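Local coordinates for pyoverdine biosynthesis protein PvcA (Pseudomonas aeruginosa, PDB 3E59) that makes the isonitrile group of paerucumarin on L-tyrosine, taking the isonitrile carbon from C2 of ribulose 5-phosphate, at residues G150-E155 with A242-Q247; A13-E18 with I60-P65; H282-N287 with S298-L303; H95-I100 with A108-C113. One frame throughout, in Å; residues are numbered along the deposited sequence.

From the N terminus, contact 2 closes the first loop, bringing helix 11-20 back onto strand 60-64, the middle strand of the five-stranded parallel sheet. Contact 4 follows with a much shorter loop, laying helix 84-103 on the next strand in sequence and in space, 108-112. Contact 1 then spans a long, mostly helical excursion and sets the end of helix 219-247 beside the chain leaving edge strand 149-151. Contact 3 comes last, about 32 Å from contact 1 between centres, where helix 297-302 packs on strand 284-287 of the separate mixed sheet. The four loops run in series, without nesting or crossing. Contacts 1, 2 and 4 all reach the parallel sheet and touch one another; contact 3 touches none of them.

Contact 1: G150-E155 with A242-Q247; sequences GVFNLE and ALLADQ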
loop_
_atom_site.group_PDB
_atom_site.type_symbol
_atom_site.label_atom_id
_atom_site.label_comp_id
_atom_site.label_asym_id
_atom_site.label_seq_id
_atom_site.Cartn_x
_atom_site.Cartn_y
_atom_site.Cartn_z
ATOM N N GLY A 150 -9.336 7.552 7.462
ATOM C CA GLY A 150 -9.889 8.420 6.421
ATOM C C GLY A 150 -9.423 7.996 5.037
ATOM O O GLY A 150 -8.499 7.200 4.905
ATOM N N VAL A 151 -10.078 8.520 4.006
ATOM C CA VAL A 151 -9.684 8.273 2.626
ATOM C C VAL A 151 -9.453 9.609 1.927
ATOM O O VAL A 151 -10.223 10.551 2.102
ATOM C CB VAL A 151 -10.728 7.412 1.837
ATOM C CG1 VAL A 151 -10.223 7.102 0.447
ATOM C CG2 VAL A 151 -11.013 6.095 2.557
ATOM N N PHE A 152 -8.373 9.677 1.158
ATOM C CA PHE A 152 -8.060 10.827 0.330
ATOM C C PHE A 152 -7.702 10.305 -1.056
ATOM O O PHE A 152 -6.709 9.600 -1.217
ATOM C CB PHE A 152 -6.889 11.595 0.955
ATOM C CG PHE A 152 -6.553 12.886 0.261
ATOM C CD1 PHE A 152 -7.279 14.053 0.537
ATOM C CD2 PHE A 152 -5.493 12.946 -0.643
ATOM C CE1 PHE A 152 -6.967 15.250 -0.096
ATOM C CE2 PHE A 152 -5.173 14.152 -1.290
ATOM C CZ PHE A 152 -5.906 15.300 -1.018
ATOM N N ASN A 153 -8.530 10.634 -2.052
ATOM C CA ASN A 153 -8.285 10.232 -3.440
ATOM C C ASN A 153 -7.704 11.399 -4.231
ATOM O O ASN A 153 -7.705 12.537 -3.751
ATOM C CB ASN A 153 -9.584 9.744 -4.095
ATOM C CG ASN A 153 -10.325 8.717 -3.244
ATOM O OD1 ASN A 153 -11.421 8.979 -2.725
ATOM N ND2 ASN A 153 -9.729 7.555 -3.087
ATOM N N LEU A 154 -7.215 11.128 -5.438
ATOM C CA LEU A 154 -6.686 12.194 -6.300
ATOM C C LEU A 154 -7.692 13.330 -6.550
ATOM O O LEU A 154 -7.302 14.497 -6.663
ATOM C CB LEU A 154 -6.179 11.622 -7.629
ATOM C CG LEU A 154 -5.444 12.532 -8.632
ATOM C CD1 LEU A 154 -4.306 13.333 -8.000
ATOM C CD2 LEU A 154 -4.945 11.722 -9.834
ATOM N N GLU A 155 -8.977 12.979 -6.623
ATOM C CA GLU A 155 -10.039 13.946 -6.927
ATOM C C GLU A 155 -10.404 14.839 -5.748
ATOM O O GLU A 155 -11.139 15.814 -5.909
ATOM C CB GLU A 155 -11.291 13.255 -7.483
ATOM C CG GLU A 155 -11.794 12.076 -6.681
ATOM C CD GLU A 155 -11.277 10.746 -7.200
ATOM O OE1 GLU A 155 -10.082 10.642 -7.572
ATOM O OE2 GLU A 155 -12.079 9.790 -7.226
ATOM N N ALA A 242 4.957 12.883 -3.564
ATOM C CA ALA A 242 5.409 14.273 -3.533
ATOM C C ALA A 242 4.246 15.257 -3.338
ATOM O O ALA A 242 4.327 16.187 -2.519
ATOM C CB ALA A 242 6.196 14.596 -4.796
ATOM N N LEU A 243 3.159 15.026 -4.076
ATOM C CA LEU A 243 1.918 15.758 -3.877
ATOM C C LEU A 243 1.450 15.691 -2.413
ATOM O O LEU A 243 1.159 16.713 -1.808
ATOM C CB LEU A 243 0.828 15.257 -4.849
ATOM C CG LEU A 243 -0.559 15.919 -4.749
ATOM C CD1 LEU A 243 -1.294 15.910 -6.081
ATOM C CD2 LEU A 243 -1.427 15.284 -3.650
ATOM N N LEU A 244 1.403 14.490 -1.845
ATOM C CA LEU A 244 0.972 14.305 -0.459
ATOM C C LEU A 244 1.927 14.900 0.586
ATOM O O LEU A 244 1.500 15.222 1.699
ATOM C CB LEU A 244 0.773 12.812 -0.162
ATOM C CG LEU A 244 -0.308 12.052 -0.926
ATOM C CD1 LEU A 244 -0.112 10.530 -0.762
ATOM C CD2 LEU A 244 -1.693 12.503 -0.458
ATOM N N ALA A 245 3.215 15.024 0.252
ATOM C CA ALA A 245 4.162 15.677 1.177
ATOM C C ALA A 245 3.850 17.169 1.326
ATOM O O ALA A 245 4.087 17.765 2.377
ATOM C CB ALA A 245 5.609 15.454 0.747
ATOM N N ASP A 246 3.302 17.769 0.275
ATOM C CA ASP A 246 2.844 19.166 0.344
ATOM C C ASP A 246 1.447 19.289 0.943
ATOM O O ASP A 246 1.146 20.278 1.609
ATOM C CB ASP A 246 2.886 19.818 -1.034
ATOM C CG ASP A 246 4.290 20.262 -1.429
ATOM O OD1 ASP A 246 5.203 20.205 -0.577
ATOM O OD2 ASP A 246 4.472 20.670 -2.596
ATOM N N GLN A 247 0.593 18.291 0.709
ATOM C CA GLN A 247 -0.743 18.306 1.301
ATOM C C GLN A 247 -0.649 18.121 2.809
ATOM O O GLN A 247 -1.315 18.832 3.555
ATOM C CB GLN A 247 -1.647 17.237 0.697
ATOM C CG GLN A 247 -1.974 17.423 -0.791
ATOM C CD GLN A 247 -2.903 18.589 -1.050
ATOM O OE1 GLN A 247 -2.637 19.434 -1.922
ATOM N NE2 GLN A 247 -3.991 18.656 -0.296
#
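Gln247 N donates to Leu243 O at 3.0 Å, one helical turn back, a spacing that puts both residues on the flank of helix 219-247 that looks toward Phe152 and Leu154. No hydrogen bond crosses between 150-155 and 242-247; side chains make the contact. The Phe152 ring does most of it, swung out by a first torsion that places CG opposite the backbone N (chi1 -174°). Its CD2 lies 3.8 Å from Leu244 CD2, and that same methyl is 3.9 Å from Phe152 CE2, as ring and leucine slide past each other in opposite directions. At the far end of the ring, CZ comes to 3.9 Å from Gln247 NE2. The glutamine chain bends at chi2 and runs across the phenylalanine at about a right angle, yet its amide plane ends only 20° from that of the ring. Farther along, Leu154 CD1 approaches Leu243 CD1 more loosely, at 4.4 Å.

Phe248, just past the helix end, meets the Phe152 ring edge-to-face, and Trp240 of the same helix touches both Phe152 and Leu154. The contact thus joins the chain leaving an edge strand of the parallel sheet to the last turns of a long helix. With only apolar side chains and one amide group meeting, the attachment rests on van der Waals packing and buried apolar surface, with no hydrogen bond between the segments.

Contact 2: A13-E18 with I60-P65; sequences ARVLKE and IEFVLP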
loop_
_atom_site.group_PDB
_atom_site.type_symbol
_atom_site.label_atom_id
_atom_site.label_comp_id
_atom_site.label_asym_id
_atom_site.label_seq_id
_atom_site.Cartn_x
_atom_site.Cartn_y
_atom_site.Cartn_z
ATOM N N ALA A 13 8.703 7.182 21.544
ATOM C CA ALA A 13 9.331 5.871 21.336
ATOM C C ALA A 13 8.345 4.706 21.472
ATOM O O ALA A 13 8.542 3.654 20.863
ATOM C CB ALA A 13 10.519 5.678 22.275
ATOM N N ARG A 14 7.299 4.906 22.270
ATOM C CA ARG A 14 6.251 3.900 22.460
ATOM C C ARG A 14 5.387 3.797 21.198
ATOM O O ARG A 14 4.996 2.706 20.796
ATOM C CB ARG A 14 5.376 4.236 23.673
ATOM C CG ARG A 14 6.048 4.018 25.029
ATOM C CD ARG A 14 5.078 4.304 26.181
ATOM N NE ARG A 14 3.962 3.354 26.213
ATOM C CZ ARG A 14 2.949 3.401 27.078
ATOM N NH1 ARG A 14 2.883 4.359 27.999
ATOM N NH2 ARG A 14 1.988 2.485 27.015
ATOM N N VAL A 15 5.100 4.941 20.574
ATOM C CA VAL A 15 4.395 4.955 19.288
ATOM C C VAL A 15 5.207 4.150 18.283
ATOM O O VAL A 15 4.680 3.246 17.628
ATOM C CB VAL A 15 4.129 6.402 18.770
ATOM C CG1 VAL A 15 3.471 6.384 17.378
ATOM C CG2 VAL A 15 3.250 7.174 19.756
ATOM N N LEU A 16 6.499 4.457 18.199
ATOM C CA LEU A 16 7.370 3.844 17.200
ATOM C C LEU A 16 7.480 2.340 17.425
ATOM O O LEU A 16 7.416 1.561 16.476
ATOM C CB LEU A 16 8.762 4.510 17.196
ATOM C CG LEU A 16 9.763 3.989 16.149
ATOM C CD1 LEU A 16 9.250 4.152 14.710
ATOM C CD2 LEU A 16 11.121 4.655 16.311
ATOM N N LYS A 17 7.637 1.938 18.687
ATOM C CA LYS A 17 7.737 0.516 19.048
ATOM C C LYS A 17 6.487 -0.245 18.602
ATOM O O LYS A 17 6.575 -1.398 18.190
ATOM C CB LYS A 17 7.999 0.334 20.551
ATOM N N GLU A 18 5.339 0.427 18.673
ATOM C CA GLU A 18 4.072 -0.084 18.142
ATOM C C GLU A 18 4.094 -0.321 16.612
ATOM O O GLU A 18 3.566 -1.325 16.126
ATOM C CB GLU A 18 2.934 0.872 18.523
ATOM C CG GLU A 18 1.553 0.405 18.142
ATOM C CD GLU A 18 1.121 -0.824 18.921
ATOM O OE1 GLU A 18 1.323 -0.837 20.154
ATOM O OE2 GLU A 18 0.587 -1.770 18.292
ATOM N N ILE A 60 -1.797 12.125 16.263
ATOM C CA ILE A 60 -0.721 11.773 15.333
ATOM C C ILE A 60 -1.314 11.406 13.960
ATOM O O ILE A 60 -2.146 10.500 13.852
ATOM C CB ILE A 60 0.149 10.622 15.889
ATOM C CG1 ILE A 60 0.639 10.958 17.305
ATOM C CG2 ILE A 60 1.345 10.317 14.953
ATOM C CD1 ILE A 60 1.007 9.730 18.118
ATOM N N GLU A 61 -0.900 12.133 12.922
ATOM C CA GLU A 61 -1.342 11.861 11.550
ATOM C C GLU A 61 -0.383 10.902 10.845
ATOM O O GLU A 61 0.856 11.075 10.895
ATOM C CB GLU A 61 -1.457 13.162 10.732
ATOM C CG GLU A 61 -2.457 14.190 11.277
ATOM C CD GLU A 61 -2.338 15.568 10.594
ATOM O OE1 GLU A 61 -2.220 15.631 9.348
ATOM O OE2 GLU A 61 -2.368 16.596 11.312
ATOM N N PHE A 62 -0.982 9.893 10.209
ATOM C CA PHE A 62 -0.321 8.968 9.294
ATOM C C PHE A 62 -0.935 9.112 7.899
ATOM O O PHE A 62 -2.154 9.227 7.754
ATOM C CB PHE A 62 -0.452 7.495 9.769
ATOM C CG PHE A 62 0.139 7.242 11.129
ATOM C CD1 PHE A 62 -0.638 7.390 12.281
ATOM C CD2 PHE A 62 1.474 6.863 11.267
ATOM C CE1 PHE A 62 -0.094 7.178 13.555
ATOM C CE2 PHE A 62 2.027 6.651 12.521
ATOM C CZ PHE A 62 1.247 6.817 13.675
ATOM N N VAL A 63 -0.072 9.104 6.885
ATOM C CA VAL A 63 -0.473 9.055 5.484
ATOM C C VAL A 63 -0.037 7.712 4.918
ATOM O O VAL A 63 1.101 7.292 5.129
ATOM C CB VAL A 63 0.142 10.231 4.699
ATOM C CG1 VAL A 63 0.195 9.944 3.197
ATOM C CG2 VAL A 63 -0.658 11.505 4.992
ATOM N N LEU A 64 -0.950 7.043 4.217
ATOM C CA LEU A 64 -0.683 5.733 3.622
ATOM C C LEU A 64 -1.169 5.634 2.167
ATOM O O LEU A 64 -2.374 5.480 1.932
ATOM C CB LEU A 64 -1.370 4.643 4.467
ATOM C CG LEU A 64 -1.315 3.187 3.956
ATOM C CD1 LEU A 64 0.114 2.745 3.636
ATOM C CD2 LEU A 64 -1.982 2.221 4.936
ATOM N N PRO A 65 -0.244 5.718 1.185
ATOM C CA PRO A 65 -0.632 5.460 -0.197
ATOM C C PRO A 65 -0.832 3.958 -0.400
ATOM O O PRO A 65 0.131 3.171 -0.274
ATOM C CB PRO A 65 0.583 5.964 -1.005
ATOM C CG PRO A 65 1.413 6.737 -0.036
ATOM C CD PRO A 65 1.184 6.069 1.271
#
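Val15 and Ile60 reach toward each other, tip to tip: Val15 CG2 stands 3.8 Å from Ile60 CD1. The isoleucine gets there by stretching, with CG1 turned away from the carbonyl carbon (chi1 -53°) and CD1 carried onward by an extended chi2 of 157°. The other valine methyl, CG1, turns to Phe62. It meets that ring at the edge, close to the ring plane, with CZ 4.3 Å away, so the phenylalanine presents its rim to the helix. One branched residue therefore spends its two methyls on two partners, which stand on the same side of the strand two positions apart. All three residues are buried, and this wholly apolar exchange between helix and strand covers 98 Å², both sides summed.

Strand 60-64 is the middle strand of the five-stranded parallel sheet, bonded through its backbone to Lys109 and Thr111 of 108-112 on one side and to Ile252 of 252-255 on the other. Helix 11-20 meets the beginning of the strand, as part of the helical cover of one sheet face, in an arrangement of the Rossmann-like alpha/beta kind.

Other residues fill in the surroundings of the valine: Ile50 of helix 35-55 and Phe103 of helix 84-103 both touch it. On the neighbouring strand 252-255, Ile252 is touched by Ile60 and Phe62 alike, and the Ile60 side chain also touches Tyr104, in the loop after helix 84-103.

Contact 3: H282-N287 with S298-L303; sequences HGVAVN and SEVLEL
Val284, Val286 and Val300 meet with no flat group between them, so neither a ring face nor a ring edge enters the contact of 282-287 with 298-303; an aromatic neighbour, Tyr317 of strand 313-318, is touched by the side chains of both Val284 and Val300. The contact proper is methyl against methyl. Val286 and Val300 reach toward each other tip to tip, and Val300 CG2 settles against the fork of the other valine, 3.8 Å from Val286 CG1 and 3.8 Å from Val286 CG2. Val300 CG1 serves the second partner, coming to 3.9 Å from Val284 CG2 where the two side chains meet at a slant. Both methyls of that pair occupy the crowded position between backbone N and carbonyl carbon, as chi1 of 71° in Val300 and -67° in Val284 requires.

Val284 and Val286 are alternate residues of strand 284-287 and turn the same side to the helix. That strand pairs antiparallel with 292-295, through Val284 to Met295 and Val286 to Val293, and parallel with 313-318. The chain leaves the hairpin and enters helix 297-302 almost at once, folding the short helix back over the mixed sheet. Met295 also packs on Val286 and on Leu303.

All three valines are buried, though the helix also carries exposed residues such as Leu301 and Glu302 on other sides. The fork of Val300 gives one methyl to each strand residue, and so a single helix residue bridges the two by van der Waals contact and the burial of apolar surface, with no hydrogen bond between the segments.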
loop_
_atom_site.group_PDB
_atom_site.type_symbol
_atom_site.label_atom_id
_atom_site.label_comp_id
_atom_site.label_asym_id
_atom_site.label_seq_id
_atom_site.Cartn_x
_atom_site.Cartn_y
_atom_site.Cartn_z
ATOM N N HIS A 282 -3.687 -7.728 -4.139
ATOM C CA HIS A 282 -2.935 -8.631 -5.023
ATOM C C HIS A 282 -2.983 -10.075 -4.522
ATOM O O HIS A 282 -2.335 -10.943 -5.083
ATOM C CB HIS A 282 -1.470 -8.184 -5.139
ATOM C CG HIS A 282 -1.274 -6.986 -6.008
ATOM N ND1 HIS A 282 -1.115 -7.078 -7.373
ATOM C CD2 HIS A 282 -1.226 -5.667 -5.713
ATOM C CE1 HIS A 282 -0.961 -5.867 -7.882
ATOM N NE2 HIS A 282 -1.030 -4.992 -6.894
ATOM N N GLY A 283 -3.765 -10.332 -3.476
ATOM C CA GLY A 283 -3.855 -11.667 -2.896
ATOM C C GLY A 283 -5.186 -11.973 -2.239
ATOM O O GLY A 283 -6.188 -11.289 -2.483
ATOM N N VAL A 284 -5.196 -13.019 -1.415
ATOM C CA VAL A 284 -6.423 -13.498 -0.756
ATOM C C VAL A 284 -6.172 -13.775 0.712
ATOM O O VAL A 284 -5.081 -14.215 1.090
ATOM C CB VAL A 284 -7.016 -14.793 -1.403
ATOM C CG1 VAL A 284 -7.543 -14.527 -2.800
ATOM C CG2 VAL A 284 -6.000 -15.939 -1.409
ATOM N N ALA A 285 -7.185 -13.515 1.532
ATOM C CA ALA A 285 -7.139 -13.877 2.946
ATOM C C ALA A 285 -7.308 -15.380 3.048
ATOM O O ALA A 285 -8.089 -15.974 2.308
ATOM C CB ALA A 285 -8.234 -13.151 3.725
ATOM N N VAL A 286 -6.538 -16.002 3.935
ATOM C CA VAL A 286 -6.582 -17.454 4.102
ATOM C C VAL A 286 -6.696 -17.787 5.577
ATOM O O VAL A 286 -5.866 -17.355 6.378
ATOM C CB VAL A 286 -5.321 -18.177 3.515
ATOM C CG1 VAL A 286 -5.430 -19.686 3.702
ATOM C CG2 VAL A 286 -5.125 -17.842 2.041
ATOM N N ASN A 287 -7.728 -18.552 5.921
ATOM C CA ASN A 287 -7.892 -19.079 7.266
ATOM C C ASN A 287 -7.157 -20.418 7.340
ATOM O O ASN A 287 -7.543 -21.376 6.677
ATOM C CB ASN A 287 -9.384 -19.247 7.574
ATOM C CG ASN A 287 -9.683 -19.399 9.069
ATOM O OD1 ASN A 287 -10.841 -19.387 9.466
ATOM N ND2 ASN A 287 -8.652 -19.545 9.889
ATOM N N SER A 298 -2.933 -18.323 -6.261
ATOM C CA SER A 298 -2.333 -19.487 -6.910
ATOM C C SER A 298 -1.652 -20.403 -5.886
ATOM O O SER A 298 -1.767 -21.623 -5.977
ATOM C CB SER A 298 -1.359 -19.065 -8.015
ATOM O OG SER A 298 -0.141 -18.577 -7.483
ATOM N N GLU A 299 -0.977 -19.813 -4.896
ATOM C CA GLU A 299 -0.286 -20.597 -3.868
ATOM C C GLU A 299 -1.249 -21.396 -2.980
ATOM O O GLU A 299 -0.972 -22.546 -2.643
ATOM C CB GLU A 299 0.628 -19.712 -3.017
ATOM N N VAL A 300 -2.375 -20.784 -2.615
ATOM C CA VAL A 300 -3.357 -21.440 -1.749
ATOM C C VAL A 300 -4.119 -22.570 -2.478
ATOM O O VAL A 300 -4.450 -23.584 -1.866
ATOM C CB VAL A 300 -4.304 -20.407 -1.019
ATOM C CG1 VAL A 300 -5.273 -19.751 -1.981
ATOM C CG2 VAL A 300 -5.061 -21.067 0.128
ATOM N N LEU A 301 -4.364 -22.398 -3.779
ATOM C CA LEU A 301 -4.977 -23.449 -4.604
ATOM C C LEU A 301 -4.058 -24.658 -4.739
ATOM O O LEU A 301 -4.528 -25.797 -4.777
ATOM C CB LEU A 301 -5.335 -22.933 -6.003
ATOM C CG LEU A 301 -6.372 -21.818 -6.181
ATOM C CD1 LEU A 301 -6.479 -21.505 -7.675
ATOM C CD2 LEU A 301 -7.733 -22.212 -5.597
ATOM N N GLU A 302 -2.754 -24.394 -4.819
ATOM C CA GLU A 302 -1.730 -25.435 -4.859
ATOM C C GLU A 302 -1.682 -26.236 -3.563
ATOM O O GLU A 302 -1.394 -27.435 -3.580
ATOM C CB GLU A 302 -0.358 -24.828 -5.157
ATOM C CG GLU A 302 -0.126 -24.522 -6.635
ATOM C CD GLU A 302 1.177 -23.780 -6.903
ATOM O OE1 GLU A 302 1.521 -22.846 -6.143
ATOM O OE2 GLU A 302 1.851 -24.124 -7.894
ATOM N N LEU A 303 -1.979 -25.572 -2.448
ATOM C CA LEU A 303 -2.067 -26.234 -1.145
ATOM C C LEU A 303 -3.443 -26.872 -0.909
ATOM O O LEU A 303 -3.674 -27.512 0.123
ATOM C CB LEU A 303 -1.720 -25.252 -0.018
ATOM C CG LEU A 303 -0.290 -24.695 -0.017
ATOM C CD1 LEU A 303 -0.190 -23.448 0.839
ATOM C CD2 LEU A 303 0.737 -25.742 0.426
#

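Contact 4: H95-I100 with A108-C113; sequences HLCQRI and AKITVC
Cys97 sends its sulfur into the angle between Ala108 and Ile110, and most of the contact gathers there. SG is 3.6 Å from Ile110 CG1 and 3.7 Å from Ile110 CD1, lying along the end of the isoleucine chain. It is also 3.6 Å from Ala108 O, a van der Waals approach that Cys97 CB repeats at the same distance. A chi1 of -72° turns SG beside its own backbone N and away from the carbonyl carbon, carrying it forward over the strand. One turn further along the helix, Ile100 brings two methyls to a single target: CG2 and CD1 each lie 4.1 Å from Ala108 CB. On the other side of Cys97 in sequence, Leu96 CD2 reaches Ile110 CD1 at 4.2 Å.

The small side chain of Ala108 is consistent with the close backbones, Cys97 CA and Ala108 CA being 5.1 Å apart. Helix and strand axes approach to 7.7 Å and run nearly antiparallel, at 159°. This is the second half of a beta-alpha-beta crossover: strand 60-64 leads through helix 84-103 to strand 108-112, its parallel neighbour in the sheet.

Next outward, backbone bonds hold the strand on both flanks, Lys109 to Ile60 and Phe62, Ile110 to His148 and Gly150. Phe62 packs on both Ala108 and Ile110 within the sheet, and His148 also touches Cys97. Over the helix, Val15 of helix 11-20 covers Ile100, while Glu18 lies against Leu96 and forms a long, weak ion pair with Arg99.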
loop_
_atom_site.group_PDB
_atom_site.type_symbol
_atom_site.label_atom_id
_atom_site.label_comp_id
_atom_site.label_asym_id
_atom_site.label_seq_id
_atom_site.Cartn_x
_atom_site.Cartn_y
_atom_site.Cartn_z
ATOM N N HIS A 95 -7.254 -0.529 14.559
ATOM C CA HIS A 95 -6.912 -0.968 15.913
ATOM C C HIS A 95 -5.540 -0.451 16.329
ATOM O O HIS A 95 -5.322 -0.147 17.490
ATOM C CB HIS A 95 -7.003 -2.495 16.072
ATOM C CG HIS A 95 -6.898 -2.963 17.495
ATOM N ND1 HIS A 95 -5.887 -3.799 17.933
ATOM C CD2 HIS A 95 -7.663 -2.694 18.583
ATOM C CE1 HIS A 95 -6.044 -4.032 19.227
ATOM N NE2 HIS A 95 -7.116 -3.377 19.646
ATOM N N LEU A 96 -4.623 -0.354 15.374
ATOM C CA LEU A 96 -3.332 0.293 15.592
ATOM C C LEU A 96 -3.503 1.726 16.167
ATOM O O LEU A 96 -2.815 2.119 17.114
ATOM C CB LEU A 96 -2.549 0.302 14.277
ATOM C CG LEU A 96 -1.099 0.800 14.219
ATOM C CD1 LEU A 96 -0.130 -0.109 14.967
ATOM C CD2 LEU A 96 -0.675 0.900 12.778
ATOM N N CYS A 97 -4.435 2.489 15.600
ATOM C CA CYS A 97 -4.725 3.853 16.061
ATOM C C CYS A 97 -5.296 3.837 17.480
ATOM O O CYS A 97 -4.940 4.695 18.297
ATOM C CB CYS A 97 -5.701 4.556 15.104
ATOM S SG CYS A 97 -5.006 5.040 13.495
ATOM N N GLN A 98 -6.161 2.852 17.765
ATOM C CA GLN A 98 -6.761 2.680 19.101
ATOM C C GLN A 98 -5.705 2.332 20.159
ATOM O O GLN A 98 -5.705 2.894 21.262
ATOM C CB GLN A 98 -7.883 1.623 19.070
ATOM C CG GLN A 98 -9.119 2.030 18.236
ATOM C CD GLN A 98 -10.208 0.962 18.182
ATOM O OE1 GLN A 98 -9.934 -0.225 17.998
ATOM N NE2 GLN A 98 -11.452 1.387 18.333
ATOM N N ARG A 99 -4.793 1.420 19.825
ATOM C CA ARG A 99 -3.683 1.078 20.741
ATOM C C ARG A 99 -2.789 2.279 21.094
ATOM O O ARG A 99 -2.367 2.413 22.233
ATOM C CB ARG A 99 -2.836 -0.081 20.199
ATOM C CG ARG A 99 -3.601 -1.389 20.074
ATOM C CD ARG A 99 -2.685 -2.603 20.040
ATOM N NE ARG A 99 -2.705 -3.331 21.313
ATOM C CZ ARG A 99 -1.799 -3.201 22.282
ATOM N NH1 ARG A 99 -0.764 -2.377 22.149
ATOM N NH2 ARG A 99 -1.925 -3.913 23.387
ATOM N N ILE A 100 -2.503 3.134 20.110
ATOM C CA ILE A 100 -1.787 4.389 20.340
ATOM C C ILE A 100 -2.591 5.297 21.288
ATOM O O ILE A 100 -2.025 5.882 22.210
ATOM C CB ILE A 100 -1.457 5.132 19.002
ATOM C CG1 ILE A 100 -0.396 4.357 18.199
ATOM C CG2 ILE A 100 -1.001 6.560 19.266
ATOM C CD1 ILE A 100 -0.128 4.888 16.799
ATOM N N ALA A 108 -4.582 8.935 17.215
ATOM C CA ALA A 108 -3.952 8.879 15.911
ATOM C C ALA A 108 -4.982 8.669 14.798
ATOM O O ALA A 108 -6.089 8.164 15.014
ATOM C CB ALA A 108 -2.881 7.780 15.882
ATOM N N LYS A 109 -4.578 9.053 13.600
ATOM C CA LYS A 109 -5.427 9.054 12.438
ATOM C C LYS A 109 -4.575 8.489 11.311
ATOM O O LYS A 109 -3.404 8.848 11.180
ATOM C CB LYS A 109 -5.807 10.508 12.157
ATOM C CG LYS A 109 -6.861 10.752 11.109
ATOM C CD LYS A 109 -7.011 12.254 10.920
ATOM C CE LYS A 109 -8.248 12.611 10.123
ATOM N NZ LYS A 109 -8.770 13.923 10.618
ATOM N N ILE A 110 -5.138 7.568 10.535
ATOM C CA ILE A 110 -4.476 7.114 9.307
ATOM C C ILE A 110 -5.345 7.480 8.115
ATOM O O ILE A 110 -6.509 7.051 8.014
ATOM C CB ILE A 110 -4.174 5.587 9.291
ATOM C CG1 ILE A 110 -3.224 5.212 10.429
ATOM C CG2 ILE A 110 -3.563 5.151 7.911
ATOM C CD1 ILE A 110 -3.043 3.676 10.622
ATOM N N THR A 111 -4.780 8.289 7.223
ATOM C CA THR A 111 -5.465 8.618 5.987
ATOM C C THR A 111 -4.941 7.715 4.880
ATOM O O THR A 111 -3.757 7.766 4.521
ATOM C CB THR A 111 -5.296 10.101 5.606
ATOM O OG1 THR A 111 -5.753 10.916 6.690
ATOM C CG2 THR A 111 -6.115 10.431 4.360
ATOM N N VAL A 112 -5.828 6.871 4.362
ATOM C CA VAL A 112 -5.523 6.038 3.217
ATOM C C VAL A 112 -5.567 6.921 1.981
ATOM O O VAL A 112 -6.621 7.443 1.620
ATOM C CB VAL A 112 -6.513 4.843 3.095
ATOM C CG1 VAL A 112 -6.366 4.139 1.737
ATOM C CG2 VAL A 112 -6.295 3.853 4.231
ATOM N N CYS A 113 -4.406 7.113 1.355
ATOM C CA CYS A 113 -4.305 7.964 0.179
ATOM C C CYS A 113 -4.273 7.087 -1.073
ATOM O O CYS A 113 -3.220 6.783 -1.621
ATOM C CB CYS A 113 -3.090 8.889 0.290
ATOM S SG CYS A 113 -3.212 10.065 1.698
#